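Local coordinates for protein xylulose kinase (PDB 3I8B) that probably phosphorylates D-xylulose with ATP to give D-xylulose 5-phosphate, as a metal-binding sugar kinase of the FGGY family, at residues R441-I447 with E490-T495; I425-I431 with M450-P455; I336-G340 with F403-L407; L354-P360 with R396-R401; C409-D413 with E496-Y502. Numbering follows the deposited sequence.

How the contacts relate
All five contacts lie in the C-terminal half of the chain, and three of the five use helix 396-420. From the N terminus, contact 3 opens first: it brings helix 335-344 back against the first half of helix 396-420, and within the loop it closes lies contact 4, which seats the end of helix 348-357 on the start of the same long helix. Contact 5 opens further along that helix and closes only at helix 496-506, enclosing contacts 1 and 2. These two cross: contact 2 joins neighbouring parallel strands 427-431 and 452-455, while contact 1 ties the helix between them to the chain leaving strand 486-490. Sheet, crossover helix and helical layer are thereby bound together.

Contact 1 (R441-I447 with E490-T495); sequences RTLAPSI and ETGEPT
Helix 438-448, the crossover helix of a beta-alpha-beta unit, is kinked here: Pro-445 has no amide hydrogen to give, and the N of Ser-446 also lacks a bond to the preceding turn, although Ile-447 N reaches Leu-443 O (3.2 Å). Segment 490-495 runs beside it in extended form, leaving its strand at Glu-490, with the closest CA pair Ser-446 and Pro-494 (4.3 Å). Loop and solvent satisfy carbonyls of the kinked helix. Thr-495 N donates to Ser-446 O (3.1 Å, nearly straight) and Thr-495 OG1 to Ser-446 OG (2.8 Å), the short hydroxyl side chains meeting with chi1 t at Ser-446 and p at Thr-495. Because Ser-446 N makes no bond to it, Thr-442 O takes a water (3.2 Å) that also donates weakly to Thr-491 O (3.3 Å). A second water lies 2.8 Å from both Pro-445 O and Gly-492 O; a third lies 3.2 Å from Ile-447 O, which accepts from Arg-412 NE, and 2.8 Å from Thr-495 O. The Pro-445 ring (C-gamma exo) packs against the loop, its CB 3.4 Å from Gly-492 N, where the lack of a side chain permits the approach. Glu-490 pairs with Arg-454, and Arg-441 with the carbonyl of Ala-435. The loop thus passes from edge strand 486-490, bonded to Val-452, over the crossover helix towards helix 496-506, while Leu-443 and Ile-447 pack on helix 396-420.

Contact 2 (I425-I431 with M450-P455); sequences ITRILLI and MDVTRP
Strands 427-431 and 452-455 run parallel as neighbours, their short axes 4.6 Å apart at closest approach and crossing at -43°, a marked twist. Both are extended (phi about -64 to -154°), and Ile-428, Leu-429 and Leu-430 face Val-452, Thr-453 and Arg-454, with CA atoms 4.8 Å apart at Leu-429 and Thr-453. Thr-453 is bonded on both sides of Leu-429: its N donates to Ile-428 O (3.0 Å), and its O accepts from Leu-430 N (2.8 Å). Beyond these bonds waters bridge the strands, one between Ile-428 N (2.8 Å) and Asp-451 O (2.7 Å), another between Leu-430 O (2.8 Å) and Pro-455 O (2.7 Å). Pro-455, unable to donate an amide hydrogen, instead rests its CG on Leu-429 CD2 (3.8 Å) and Ile-431 CG2 (4.0 Å). Ile-428 (chi1 m) and Val-452 share one face, where Leu-430 CB (chi1 t) lies 3.5 Å from Val-452 CG1; beta-branched residues suit such extended backbone. Met-450, a selenomethionine with its chain stretched out (m, t, t), brings CE 3.2 Å from Ile-425 O. With helix 438-448 between them, the strands form a beta-alpha-beta unit in the actin-like ATPase fold of FGGY kinases. Ile-431 ends about 10 Å, side chain to side chain, from Asp-274, the predicted proton acceptor. The chemistry is that of a parallel sheet interior: backbone bonds fix the register, branched apolar side chains cover its faces, and water completes the bonding at the ends.

Contact 3 (I336-G340 with F403-L407); sequences ILDAG and FVEGL
This is antiparallel helix packing within the C-terminal domain of an FGGY kinase: the axes of segments 336-340 and 403-407 run at 168° and 9.4 Å apart, pairing Ile-336 with Leu-407 (CA atoms 6.4 Å apart) and Gly-340 with Phe-403 (6.1 Å). No hydrogen bond crosses, so shape does the work. The main bump is the Phe-403 ring (chi1 m), which lies flat in the hollow at Gly-340, where a CB would sit only 3.3 Å from its CG; Ala-339, with its short side chain, borders the hollow (CB to Phe-403 CE1, 4.0 Å). At the other end Ile-336, in the extended m, t rotamer, pushes CD1 against Leu-407 CA (3.5 Å) and CB (3.8 Å), while its CG2 meets Phe-403 CD1 at 4.1 Å. Leu-337 bends its end inward so that CD2 touches Leu-407 CD1 (3.6 Å). Phe-386 meets the Phe-403 ring edge-to-face. At the glycine the fit is a CH-pi contact: Gly-340 CA stands 3.4 Å above the Phe-403 ring centroid, 6° off its normal.

Contact 4 (L354-P360 with R396-R401); sequences LAFASKP and RENLAR
Segment 396-401 is the first part of helix 396-420, and the final turn of helix 348-357, with the extended chain that follows, lies across it; Ala-355 and Arg-401 come nearest (CA atoms 3.9 Å apart). Arg-396 holds one guanidinium face over Leu-354 CD2 (4.2 Å from NH2). Glu-397 lays its aliphatic part along this neighbour, CG being 3.7 Å from Leu-354 CD1 and 3.6 Å from Ala-357 CB. Asn-398 turns its end towards Ser-358. At Ala-400 a methyl is all that fits: its CB is 3.4 Å from Leu-354 CB and 4.1 Å from Ala-355 CB. Arg-401 (t, p, t) is long enough to reach along the neighbouring segment, where NH1 donates to the carbonyl Ala-355 O (3.1 Å), one face covers Lys-359 C and Pro-360 N, and Ser-358 CB rests on its CB (3.5 Å); Glu-405 forms a salt bridge with its NE. Alanines where two helices come this close are characteristic of tight alpha-alpha packing, here in the peripheral helical part of the FGGY C-terminal domain.

Contact 5 (C409-D413 with E496-Y502); sequences CSQRD and EAVYEAY
A salt bridge and a hydroxyl-carboxylate bond fix segment 409-413 of helix 396-420 to segment 496-502 of helix 496-506. Arg-412 NH2 donates to Glu-496 OE1 (3.0 Å), and its guanidinium also pairs with Glu-416, so one cation serves two acids. Tyr-499 OH gives its hydrogen to Asp-413 OD1 (2.8 Å), while a water donates to Asp-413 OD2 (2.6 Å) and lies 2.8 Å from Tyr-502 OH; Arg-506 neutralises the same carboxylate. Both tyrosines, in t rotamers one turn apart, reach across to polar partners, and each offers a ring face, Tyr-499 to Arg-412 and Tyr-502 to Cys-409. Arg-412 (t, p) folds its aliphatic part over Tyr-499, CG standing 3.5 Å from the ring centroid. Cys-409, slim enough for a crowded crossing, sets CB 3.5 Å from the Tyr-502 centroid and SG 4.7 Å from it in an oblique sulfur-aromatic contact; SG also touches Val-498 CG1 (3.7 Å). The axes pass 10.0 Å apart at -80°, nearly perpendicular, with Cys-409 and Tyr-499 CA atoms 5.7 Å apart. This is crossed alpha-alpha packing: C-terminal helix 496-506 lies across helix 396-420, while helix 438-448 meets the latter through Ile-447, whose carbonyl accepts from Arg-412 NE, and Gln-411 touches strand 288-293.

Contact 1 (R441-I447 with E490-T495)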
# COMPACT_ATOMS: atom_id res chain seq x y z
N ARG A 441 19.38 -11.02 6.31
CA ARG A 441 19.26 -10.96 7.76
C ARG A 441 20.59 -10.62 8.44
O ARG A 441 20.63 -9.85 9.40
CB ARG A 441 18.72 -12.31 8.26
CG ARG A 441 18.42 -12.38 9.73
CD ARG A 441 17.95 -13.78 10.14
NE ARG A 441 16.72 -14.19 9.45
CZ ARG A 441 15.94 -15.20 9.86
NH1 ARG A 441 16.25 -15.89 10.95
NH2 ARG A 441 14.85 -15.50 9.17
N THR A 442 21.69 -11.18 7.94
CA THR A 442 22.99 -10.97 8.58
C THR A 442 23.62 -9.62 8.28
O THR A 442 24.23 -8.98 9.15
CB THR A 442 24.01 -12.05 8.18
OG1 THR A 442 23.58 -13.33 8.67
CG2 THR A 442 25.38 -11.73 8.77
N LEU A 443 23.49 -9.17 7.04
CA LEU A 443 24.15 -7.95 6.61
C LEU A 443 23.29 -6.69 6.80
O LEU A 443 23.81 -5.58 6.72
CB LEU A 443 24.65 -8.08 5.17
CG LEU A 443 25.84 -9.05 5.04
CD1 LEU A 443 26.23 -9.26 3.59
CD2 LEU A 443 27.03 -8.55 5.86
N ALA A 444 22.00 -6.86 7.07
CA ALA A 444 21.08 -5.71 7.18
C ALA A 444 21.51 -4.62 8.18
O ALA A 444 21.57 -3.44 7.81
CB ALA A 444 19.66 -6.17 7.47
N PRO A 445 21.82 -4.99 9.43
CA PRO A 445 22.13 -3.94 10.41
C PRO A 445 23.32 -3.11 9.99
O PRO A 445 23.29 -1.88 10.09
CB PRO A 445 22.47 -4.73 11.68
CG PRO A 445 21.81 -6.07 11.49
CD PRO A 445 21.89 -6.34 10.01
N SER A 446 24.35 -3.80 9.52
CA SER A 446 25.58 -3.19 9.02
C SER A 446 25.32 -2.10 7.97
O SER A 446 25.77 -0.96 8.11
CB SER A 446 26.49 -4.28 8.42
OG SER A 446 27.48 -3.75 7.57
N ILE A 447 24.59 -2.46 6.92
CA ILE A 447 24.44 -1.52 5.82
C ILE A 447 23.22 -0.59 5.99
O ILE A 447 23.27 0.57 5.57
CB ILE A 447 24.60 -2.21 4.41
CG1 ILE A 447 23.32 -2.18 3.60
CG2 ILE A 447 25.26 -3.60 4.50
CD1 ILE A 447 23.24 -0.95 2.76
N GLU A 490 18.37 -8.16 14.70
CA GLU A 490 19.72 -8.26 14.13
C GLU A 490 20.54 -7.01 14.44
O GLU A 490 20.12 -5.88 14.19
CB GLU A 490 19.66 -8.47 12.61
CG GLU A 490 18.68 -9.53 12.15
CD GLU A 490 19.12 -10.95 12.46
OE1 GLU A 490 20.32 -11.17 12.73
OE2 GLU A 490 18.26 -11.85 12.41
N THR A 491 21.72 -7.23 15.00
CA THR A 491 22.60 -6.12 15.32
C THR A 491 23.91 -6.32 14.58
O THR A 491 24.31 -7.45 14.32
CB THR A 491 22.87 -6.02 16.83
OG1 THR A 491 23.62 -7.15 17.26
CG2 THR A 491 21.55 -5.96 17.60
N GLY A 492 24.57 -5.23 14.25
CA GLY A 492 25.83 -5.30 13.55
C GLY A 492 26.43 -3.92 13.45
O GLY A 492 25.72 -2.95 13.22
N GLU A 493 27.74 -3.83 13.62
CA GLU A 493 28.42 -2.55 13.49
C GLU A 493 28.16 -1.94 12.12
O GLU A 493 28.24 -2.62 11.10
CB GLU A 493 29.93 -2.70 13.74
CG GLU A 493 30.27 -2.92 15.20
CD GLU A 493 29.68 -1.84 16.09
OE1 GLU A 493 30.04 -0.65 15.91
OE2 GLU A 493 28.85 -2.18 16.97
N PRO A 494 27.79 -0.65 12.11
CA PRO A 494 27.57 0.10 10.88
C PRO A 494 28.83 0.18 10.01
O PRO A 494 29.92 0.43 10.52
CB PRO A 494 27.20 1.49 11.39
CG PRO A 494 26.62 1.24 12.75
CD PRO A 494 27.42 0.11 13.31
N THR A 495 28.66 -0.04 8.72
CA THR A 495 29.73 0.15 7.75
C THR A 495 29.25 1.16 6.71
O THR A 495 28.63 0.79 5.71
CB THR A 495 30.11 -1.16 7.07
OG1 THR A 495 28.95 -1.70 6.40
CG2 THR A 495 30.62 -2.17 8.09
O HOH W 1 24.04 -9.95 12.15
O HOH W 2 23.53 -1.33 12.84
O HOH W 3 26.16 1.01 4.33

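Contact 2 (I425-I431 with M450-P455)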
# COMPACT_ATOMS: atom_id res chain seq x y z
N ILE A 425 13.40 8.41 10.82
CA ILE A 425 13.27 6.97 10.95
C ILE A 425 14.22 6.48 12.04
O ILE A 425 15.44 6.57 11.89
CB ILE A 425 13.59 6.26 9.63
CG1 ILE A 425 12.50 6.55 8.59
CG2 ILE A 425 13.72 4.76 9.85
CD1 ILE A 425 12.79 5.94 7.24
N THR A 426 13.66 5.94 13.13
CA THR A 426 14.44 5.61 14.32
C THR A 426 14.39 4.12 14.70
O THR A 426 15.07 3.68 15.63
CB THR A 426 14.03 6.48 15.52
OG1 THR A 426 12.61 6.39 15.73
CG2 THR A 426 14.41 7.93 15.28
N ARG A 427 13.60 3.35 13.97
CA ARG A 427 13.53 1.91 14.16
C ARG A 427 13.09 1.25 12.87
O ARG A 427 12.21 1.76 12.17
CB ARG A 427 12.55 1.57 15.29
CG ARG A 427 12.46 0.09 15.63
CD ARG A 427 11.57 -0.12 16.85
NE ARG A 427 10.16 0.08 16.52
CZ ARG A 427 9.23 -0.86 16.63
NH1 ARG A 427 9.54 -2.06 17.11
NH2 ARG A 427 7.97 -0.59 16.30
N ILE A 428 13.69 0.10 12.56
CA ILE A 428 13.43 -0.63 11.32
C ILE A 428 12.84 -2.00 11.60
O ILE A 428 13.40 -2.76 12.38
CB ILE A 428 14.74 -0.88 10.54
CG1 ILE A 428 15.54 0.41 10.39
CG2 ILE A 428 14.45 -1.52 9.17
CD1 ILE A 428 16.90 0.20 9.72
N LEU A 429 11.72 -2.31 10.96
CA LEU A 429 11.15 -3.65 11.01
C LEU A 429 11.36 -4.30 9.65
O LEU A 429 11.17 -3.65 8.62
CB LEU A 429 9.66 -3.61 11.35
CG LEU A 429 9.29 -3.24 12.79
CD1 LEU A 429 9.72 -1.83 13.10
CD2 LEU A 429 7.80 -3.42 13.02
N LEU A 430 11.75 -5.57 9.64
CA LEU A 430 11.99 -6.28 8.41
C LEU A 430 11.03 -7.46 8.31
O LEU A 430 11.06 -8.37 9.15
CB LEU A 430 13.44 -6.77 8.35
CG LEU A 430 13.78 -7.66 7.15
CD1 LEU A 430 13.68 -6.86 5.84
CD2 LEU A 430 15.17 -8.27 7.32
N ILE A 431 10.20 -7.44 7.28
CA ILE A 431 9.19 -8.47 7.07
C ILE A 431 9.24 -8.99 5.65
O ILE A 431 10.09 -8.57 4.85
CB ILE A 431 7.78 -7.93 7.32
CG1 ILE A 431 7.54 -6.69 6.46
CG2 ILE A 431 7.58 -7.65 8.81
CD1 ILE A 431 6.19 -6.01 6.69
N MSE A 450 21.48 0.44 11.45
CA MSE A 450 20.76 0.32 12.72
C MSE A 450 20.43 -1.14 13.01
O MSE A 450 20.55 -1.99 12.14
CB MSE A 450 19.40 1.03 12.66
CG MSE A 450 19.43 2.51 12.67
SE MSE A 450 17.58 3.19 12.71
CE MSE A 450 18.04 5.05 13.07
N ASP A 451 19.94 -1.38 14.22
CA ASP A 451 19.28 -2.63 14.56
C ASP A 451 18.14 -2.90 13.59
O ASP A 451 17.47 -1.97 13.13
CB ASP A 451 18.70 -2.54 15.98
CG ASP A 451 19.76 -2.64 17.06
OD1 ASP A 451 20.96 -2.63 16.73
OD2 ASP A 451 19.37 -2.74 18.24
N VAL A 452 17.93 -4.16 13.27
CA VAL A 452 16.83 -4.56 12.41
C VAL A 452 15.98 -5.58 13.14
O VAL A 452 16.41 -6.71 13.37
CB VAL A 452 17.31 -5.16 11.08
CG1 VAL A 452 16.12 -5.50 10.17
CG2 VAL A 452 18.24 -4.19 10.39
N THR A 453 14.78 -5.15 13.53
CA THR A 453 13.83 -6.01 14.20
C THR A 453 13.08 -6.91 13.22
O THR A 453 12.62 -6.45 12.16
CB THR A 453 12.81 -5.18 15.01
OG1 THR A 453 13.49 -4.52 16.09
CG2 THR A 453 11.71 -6.06 15.56
N ARG A 454 12.96 -8.19 13.57
CA ARG A 454 12.21 -9.14 12.75
C ARG A 454 10.96 -9.60 13.49
O ARG A 454 11.02 -10.52 14.32
CB ARG A 454 13.07 -10.34 12.37
CG ARG A 454 14.09 -10.06 11.28
CD ARG A 454 14.79 -11.33 10.84
NE ARG A 454 15.48 -11.97 11.96
CZ ARG A 454 15.07 -13.10 12.54
NH1 ARG A 454 13.99 -13.72 12.10
NH2 ARG A 454 15.76 -13.60 13.56
N PRO A 455 9.81 -8.97 13.19
CA PRO A 455 8.53 -9.38 13.78
C PRO A 455 8.19 -10.78 13.32
O PRO A 455 8.45 -11.11 12.17
CB PRO A 455 7.53 -8.38 13.19
CG PRO A 455 8.36 -7.20 12.74
CD PRO A 455 9.66 -7.81 12.29
O HOH W 4 12.08 -3.64 18.34
O HOH W 5 15.66 -0.48 14.41
O HOH W 6 10.03 -10.84 9.98

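Contact 3 (I336-G340 with F403-L407)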
# COMPACT_ATOMS: atom_id res chain seq x y z
N ILE A 336 16.85 -9.50 -7.11
CA ILE A 336 18.28 -9.24 -7.23
C ILE A 336 19.09 -10.51 -6.92
O ILE A 336 20.10 -10.80 -7.56
CB ILE A 336 18.73 -8.13 -6.26
CG1 ILE A 336 18.02 -6.81 -6.58
CG2 ILE A 336 20.24 -7.95 -6.29
CD1 ILE A 336 18.38 -5.67 -5.63
N LEU A 337 18.63 -11.25 -5.92
CA LEU A 337 19.30 -12.47 -5.50
C LEU A 337 19.12 -13.59 -6.51
O LEU A 337 19.98 -14.47 -6.65
CB LEU A 337 18.78 -12.89 -4.13
CG LEU A 337 19.36 -12.09 -2.96
CD1 LEU A 337 20.07 -13.01 -1.97
CD2 LEU A 337 20.29 -10.99 -3.46
N ASP A 338 17.99 -13.57 -7.22
CA ASP A 338 17.76 -14.50 -8.32
C ASP A 338 18.74 -14.20 -9.45
O ASP A 338 19.37 -15.11 -10.00
CB ASP A 338 16.31 -14.40 -8.81
CG ASP A 338 15.30 -14.82 -7.75
OD1 ASP A 338 15.55 -15.82 -7.06
OD2 ASP A 338 14.25 -14.15 -7.60
N ALA A 339 18.87 -12.92 -9.78
CA ALA A 339 19.85 -12.47 -10.76
C ALA A 339 21.21 -13.04 -10.40
O ALA A 339 21.92 -13.57 -11.26
CB ALA A 339 19.90 -10.95 -10.79
N GLY A 340 21.57 -12.90 -9.13
CA GLY A 340 22.84 -13.39 -8.61
C GLY A 340 23.06 -14.88 -8.85
O GLY A 340 24.17 -15.30 -9.18
N PHE A 403 26.05 -8.37 -5.08
CA PHE A 403 24.63 -8.63 -5.28
C PHE A 403 23.86 -8.40 -3.97
O PHE A 403 22.82 -7.73 -3.95
CB PHE A 403 24.41 -10.06 -5.75
CG PHE A 403 24.49 -10.25 -7.24
CD1 PHE A 403 23.47 -9.83 -8.07
CD2 PHE A 403 25.58 -10.90 -7.80
CE1 PHE A 403 23.54 -10.02 -9.44
CE2 PHE A 403 25.66 -11.10 -9.17
CZ PHE A 403 24.64 -10.66 -9.99
N VAL A 404 24.37 -8.96 -2.88
CA VAL A 404 23.72 -8.79 -1.57
C VAL A 404 23.79 -7.35 -1.07
O VAL A 404 22.79 -6.78 -0.59
CB VAL A 404 24.33 -9.73 -0.51
CG1 VAL A 404 23.66 -9.51 0.84
CG2 VAL A 404 24.19 -11.18 -0.94
N GLU A 405 24.96 -6.74 -1.18
CA GLU A 405 25.15 -5.38 -0.71
C GLU A 405 24.31 -4.42 -1.54
O GLU A 405 23.88 -3.37 -1.06
CB GLU A 405 26.64 -4.99 -0.73
CG GLU A 405 27.49 -5.74 0.30
CD GLU A 405 28.89 -5.15 0.47
OE1 GLU A 405 29.35 -4.44 -0.46
OE2 GLU A 405 29.53 -5.41 1.52
N GLY A 406 24.07 -4.78 -2.80
CA GLY A 406 23.28 -3.93 -3.68
C GLY A 406 21.83 -3.94 -3.27
O GLY A 406 21.20 -2.90 -3.19
N LEU A 407 21.29 -5.13 -3.01
CA LEU A 407 19.93 -5.27 -2.54
C LEU A 407 19.70 -4.41 -1.30
O LEU A 407 18.77 -3.61 -1.26
CB LEU A 407 19.64 -6.75 -2.24
CG LEU A 407 18.24 -7.17 -1.78
CD1 LEU A 407 18.07 -8.66 -1.94
CD2 LEU A 407 17.97 -6.75 -0.34

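Contact 4 (L354-P360 with R396-R401)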
# COMPACT_ATOMS: atom_id res chain seq x y z
N LEU A 354 29.53 -17.59 -0.66
CA LEU A 354 30.37 -16.78 -1.52
C LEU A 354 30.50 -15.37 -0.95
O LEU A 354 31.61 -14.87 -0.72
CB LEU A 354 29.72 -16.72 -2.90
CG LEU A 354 30.51 -17.16 -4.14
CD1 LEU A 354 31.75 -17.97 -3.76
CD2 LEU A 354 29.59 -17.98 -5.05
N ALA A 355 29.35 -14.73 -0.73
CA ALA A 355 29.30 -13.35 -0.29
C ALA A 355 30.01 -13.15 1.06
O ALA A 355 30.72 -12.16 1.26
CB ALA A 355 27.87 -12.87 -0.21
N PHE A 356 29.81 -14.09 1.98
CA PHE A 356 30.45 -14.01 3.29
C PHE A 356 31.95 -14.27 3.20
O PHE A 356 32.70 -13.89 4.10
CB PHE A 356 29.81 -14.99 4.28
CG PHE A 356 28.38 -14.68 4.62
CD1 PHE A 356 28.01 -13.40 5.03
CD2 PHE A 356 27.40 -15.66 4.55
CE1 PHE A 356 26.70 -13.11 5.35
CE2 PHE A 356 26.08 -15.38 4.88
CZ PHE A 356 25.73 -14.09 5.28
N ALA A 357 32.39 -14.93 2.14
CA ALA A 357 33.82 -15.13 1.92
C ALA A 357 34.52 -13.81 1.56
O ALA A 357 35.74 -13.69 1.68
CB ALA A 357 34.05 -16.16 0.84
N SER A 358 33.72 -12.84 1.10
CA SER A 358 34.22 -11.52 0.71
C SER A 358 34.41 -10.61 1.93
O SER A 358 34.61 -11.08 3.05
CB SER A 358 33.24 -10.88 -0.28
OG SER A 358 33.77 -9.69 -0.84
N LYS A 359 34.34 -9.30 1.68
CA LYS A 359 34.46 -8.29 2.72
C LYS A 359 33.45 -7.16 2.49
O LYS A 359 32.97 -6.97 1.37
CB LYS A 359 35.88 -7.70 2.72
CG LYS A 359 36.97 -8.70 2.99
CD LYS A 359 38.33 -8.10 2.69
CE LYS A 359 38.49 -6.73 3.35
NZ LYS A 359 38.67 -6.83 4.83
N PRO A 360 33.13 -6.40 3.55
CA PRO A 360 32.20 -5.27 3.39
C PRO A 360 32.71 -4.30 2.33
O PRO A 360 33.80 -3.75 2.47
CB PRO A 360 32.22 -4.60 4.77
CG PRO A 360 32.58 -5.70 5.71
CD PRO A 360 33.55 -6.57 4.96
N ARG A 396 33.99 -14.42 -8.08
CA ARG A 396 32.63 -14.80 -7.68
C ARG A 396 32.28 -14.34 -6.27
O ARG A 396 31.15 -13.92 -6.01
CB ARG A 396 32.44 -16.32 -7.80
CG ARG A 396 32.31 -16.79 -9.23
CD ARG A 396 32.65 -18.26 -9.37
NE ARG A 396 31.46 -19.10 -9.50
CZ ARG A 396 31.15 -20.08 -8.66
NH1 ARG A 396 30.05 -20.80 -8.88
NH2 ARG A 396 31.92 -20.35 -7.62
N GLU A 397 33.26 -14.41 -5.37
CA GLU A 397 33.03 -14.00 -3.99
C GLU A 397 32.60 -12.54 -3.92
O GLU A 397 31.56 -12.21 -3.35
CB GLU A 397 34.27 -14.24 -3.13
CG GLU A 397 34.50 -15.70 -2.75
CD GLU A 397 35.43 -16.45 -3.71
OE1 GLU A 397 35.79 -15.90 -4.79
OE2 GLU A 397 35.80 -17.59 -3.36
N ASN A 398 33.41 -11.66 -4.51
CA ASN A 398 33.14 -10.24 -4.49
C ASN A 398 31.86 -9.88 -5.25
O ASN A 398 31.11 -9.01 -4.82
CB ASN A 398 34.33 -9.46 -5.05
CG ASN A 398 35.54 -9.51 -4.14
OD1 ASN A 398 36.67 -9.32 -4.58
ND2 ASN A 398 35.31 -9.78 -2.86
N LEU A 399 31.63 -10.53 -6.39
CA LEU A 399 30.39 -10.31 -7.13
C LEU A 399 29.19 -10.72 -6.28
O LEU A 399 28.21 -9.99 -6.16
CB LEU A 399 30.37 -11.07 -8.45
CG LEU A 399 31.20 -10.52 -9.63
CD1 LEU A 399 31.18 -11.50 -10.77
CD2 LEU A 399 30.70 -9.16 -10.11
N ALA A 400 29.27 -11.92 -5.70
CA ALA A 400 28.23 -12.42 -4.81
C ALA A 400 27.91 -11.37 -3.75
O ALA A 400 26.76 -11.00 -3.56
CB ALA A 400 28.68 -13.72 -4.15
N ARG A 401 28.95 -10.89 -3.09
CA ARG A 401 28.81 -9.90 -2.03
C ARG A 401 28.20 -8.60 -2.57
O ARG A 401 27.43 -7.93 -1.87
CB ARG A 401 30.16 -9.65 -1.36
CG ARG A 401 30.15 -8.63 -0.23
CD ARG A 401 29.31 -9.12 0.95
NE ARG A 401 29.50 -8.29 2.13
CZ ARG A 401 30.12 -8.69 3.24
NH1 ARG A 401 30.61 -9.92 3.33
NH2 ARG A 401 30.25 -7.86 4.27

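Contact 5 (C409-D413 with E496-Y502)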
# COMPACT_ATOMS: atom_id res chain seq x y z
N CYS A 409 21.60 -1.94 -0.02
CA CYS A 409 21.90 -0.53 -0.26
C CYS A 409 20.74 0.24 -0.88
O CYS A 409 20.53 1.41 -0.56
CB CYS A 409 23.15 -0.38 -1.14
SG CYS A 409 24.70 -0.56 -0.22
N SER A 410 20.00 -0.41 -1.78
CA SER A 410 18.82 0.19 -2.38
C SER A 410 17.79 0.49 -1.29
O SER A 410 17.21 1.57 -1.26
CB SER A 410 18.21 -0.75 -3.42
OG SER A 410 16.94 -0.28 -3.85
N GLN A 411 17.56 -0.48 -0.40
CA GLN A 411 16.61 -0.28 0.69
C GLN A 411 17.09 0.86 1.61
O GLN A 411 16.29 1.67 2.08
CB GLN A 411 16.40 -1.57 1.48
CG GLN A 411 15.69 -2.68 0.69
CD GLN A 411 14.43 -2.20 -0.02
OE1 GLN A 411 13.70 -1.35 0.49
NE2 GLN A 411 14.18 -2.73 -1.21
N ARG A 412 18.40 0.94 1.85
CA ARG A 412 18.93 2.07 2.61
C ARG A 412 18.66 3.37 1.87
O ARG A 412 18.24 4.35 2.48
CB ARG A 412 20.43 1.95 2.84
CG ARG A 412 21.06 3.28 3.19
CD ARG A 412 20.75 3.71 4.62
NE ARG A 412 21.84 3.26 5.47
CZ ARG A 412 22.74 4.06 6.02
NH1 ARG A 412 22.66 5.37 5.86
NH2 ARG A 412 23.71 3.54 6.76
N ASP A 413 18.93 3.37 0.57
CA ASP A 413 18.66 4.53 -0.27
C ASP A 413 17.23 5.00 -0.06
O ASP A 413 16.97 6.18 0.03
CB ASP A 413 18.90 4.21 -1.75
CG ASP A 413 19.43 5.41 -2.53
OD1 ASP A 413 19.88 6.38 -1.89
OD2 ASP A 413 19.41 5.38 -3.78
N GLU A 496 29.52 2.43 6.96
CA GLU A 496 28.94 3.50 6.17
C GLU A 496 29.51 3.53 4.75
O GLU A 496 28.81 3.90 3.80
CB GLU A 496 29.15 4.84 6.88
CG GLU A 496 28.29 5.98 6.36
CD GLU A 496 26.84 5.58 6.19
OE1 GLU A 496 26.21 5.15 7.19
OE2 GLU A 496 26.33 5.71 5.06
N ALA A 497 30.76 3.11 4.61
CA ALA A 497 31.45 3.16 3.32
C ALA A 497 30.78 2.31 2.24
O ALA A 497 30.86 2.62 1.06
CB ALA A 497 32.91 2.77 3.49
N VAL A 498 30.10 1.25 2.66
CA VAL A 498 29.35 0.43 1.70
C VAL A 498 28.28 1.28 1.00
O VAL A 498 28.30 1.43 -0.21
CB VAL A 498 28.70 -0.80 2.37
CG1 VAL A 498 27.91 -1.61 1.35
CG2 VAL A 498 29.78 -1.68 3.01
N TYR A 499 27.37 1.86 1.77
CA TYR A 499 26.35 2.71 1.18
C TYR A 499 26.91 3.98 0.53
O TYR A 499 26.36 4.46 -0.46
CB TYR A 499 25.28 3.08 2.22
CG TYR A 499 24.27 4.07 1.71
CD1 TYR A 499 23.34 3.71 0.74
CD2 TYR A 499 24.24 5.37 2.20
CE1 TYR A 499 22.41 4.63 0.27
CE2 TYR A 499 23.31 6.28 1.74
CZ TYR A 499 22.41 5.91 0.78
OH TYR A 499 21.49 6.83 0.33
N GLU A 500 27.99 4.54 1.08
CA GLU A 500 28.59 5.73 0.48
C GLU A 500 29.10 5.46 -0.94
O GLU A 500 28.95 6.30 -1.83
CB GLU A 500 29.69 6.32 1.38
CG GLU A 500 29.13 6.96 2.66
CD GLU A 500 30.20 7.47 3.62
OE1 GLU A 500 31.32 6.90 3.63
OE2 GLU A 500 29.92 8.43 4.39
N ALA A 501 29.67 4.27 -1.14
CA ALA A 501 30.10 3.83 -2.47
C ALA A 501 28.91 3.61 -3.40
O ALA A 501 28.94 3.98 -4.57
CB ALA A 501 30.93 2.55 -2.36
N TYR A 502 27.86 3.01 -2.87
CA TYR A 502 26.64 2.76 -3.62
C TYR A 502 26.05 4.07 -4.09
O TYR A 502 25.63 4.21 -5.24
CB TYR A 502 25.62 2.01 -2.75
CG TYR A 502 24.28 1.76 -3.41
CD1 TYR A 502 23.26 2.70 -3.32
CD2 TYR A 502 24.04 0.59 -4.12
CE1 TYR A 502 22.03 2.47 -3.93
CE2 TYR A 502 22.82 0.35 -4.72
CZ TYR A 502 21.82 1.30 -4.63
OH TYR A 502 20.60 1.06 -5.24
O HOH W 7 18.90 3.22 -5.09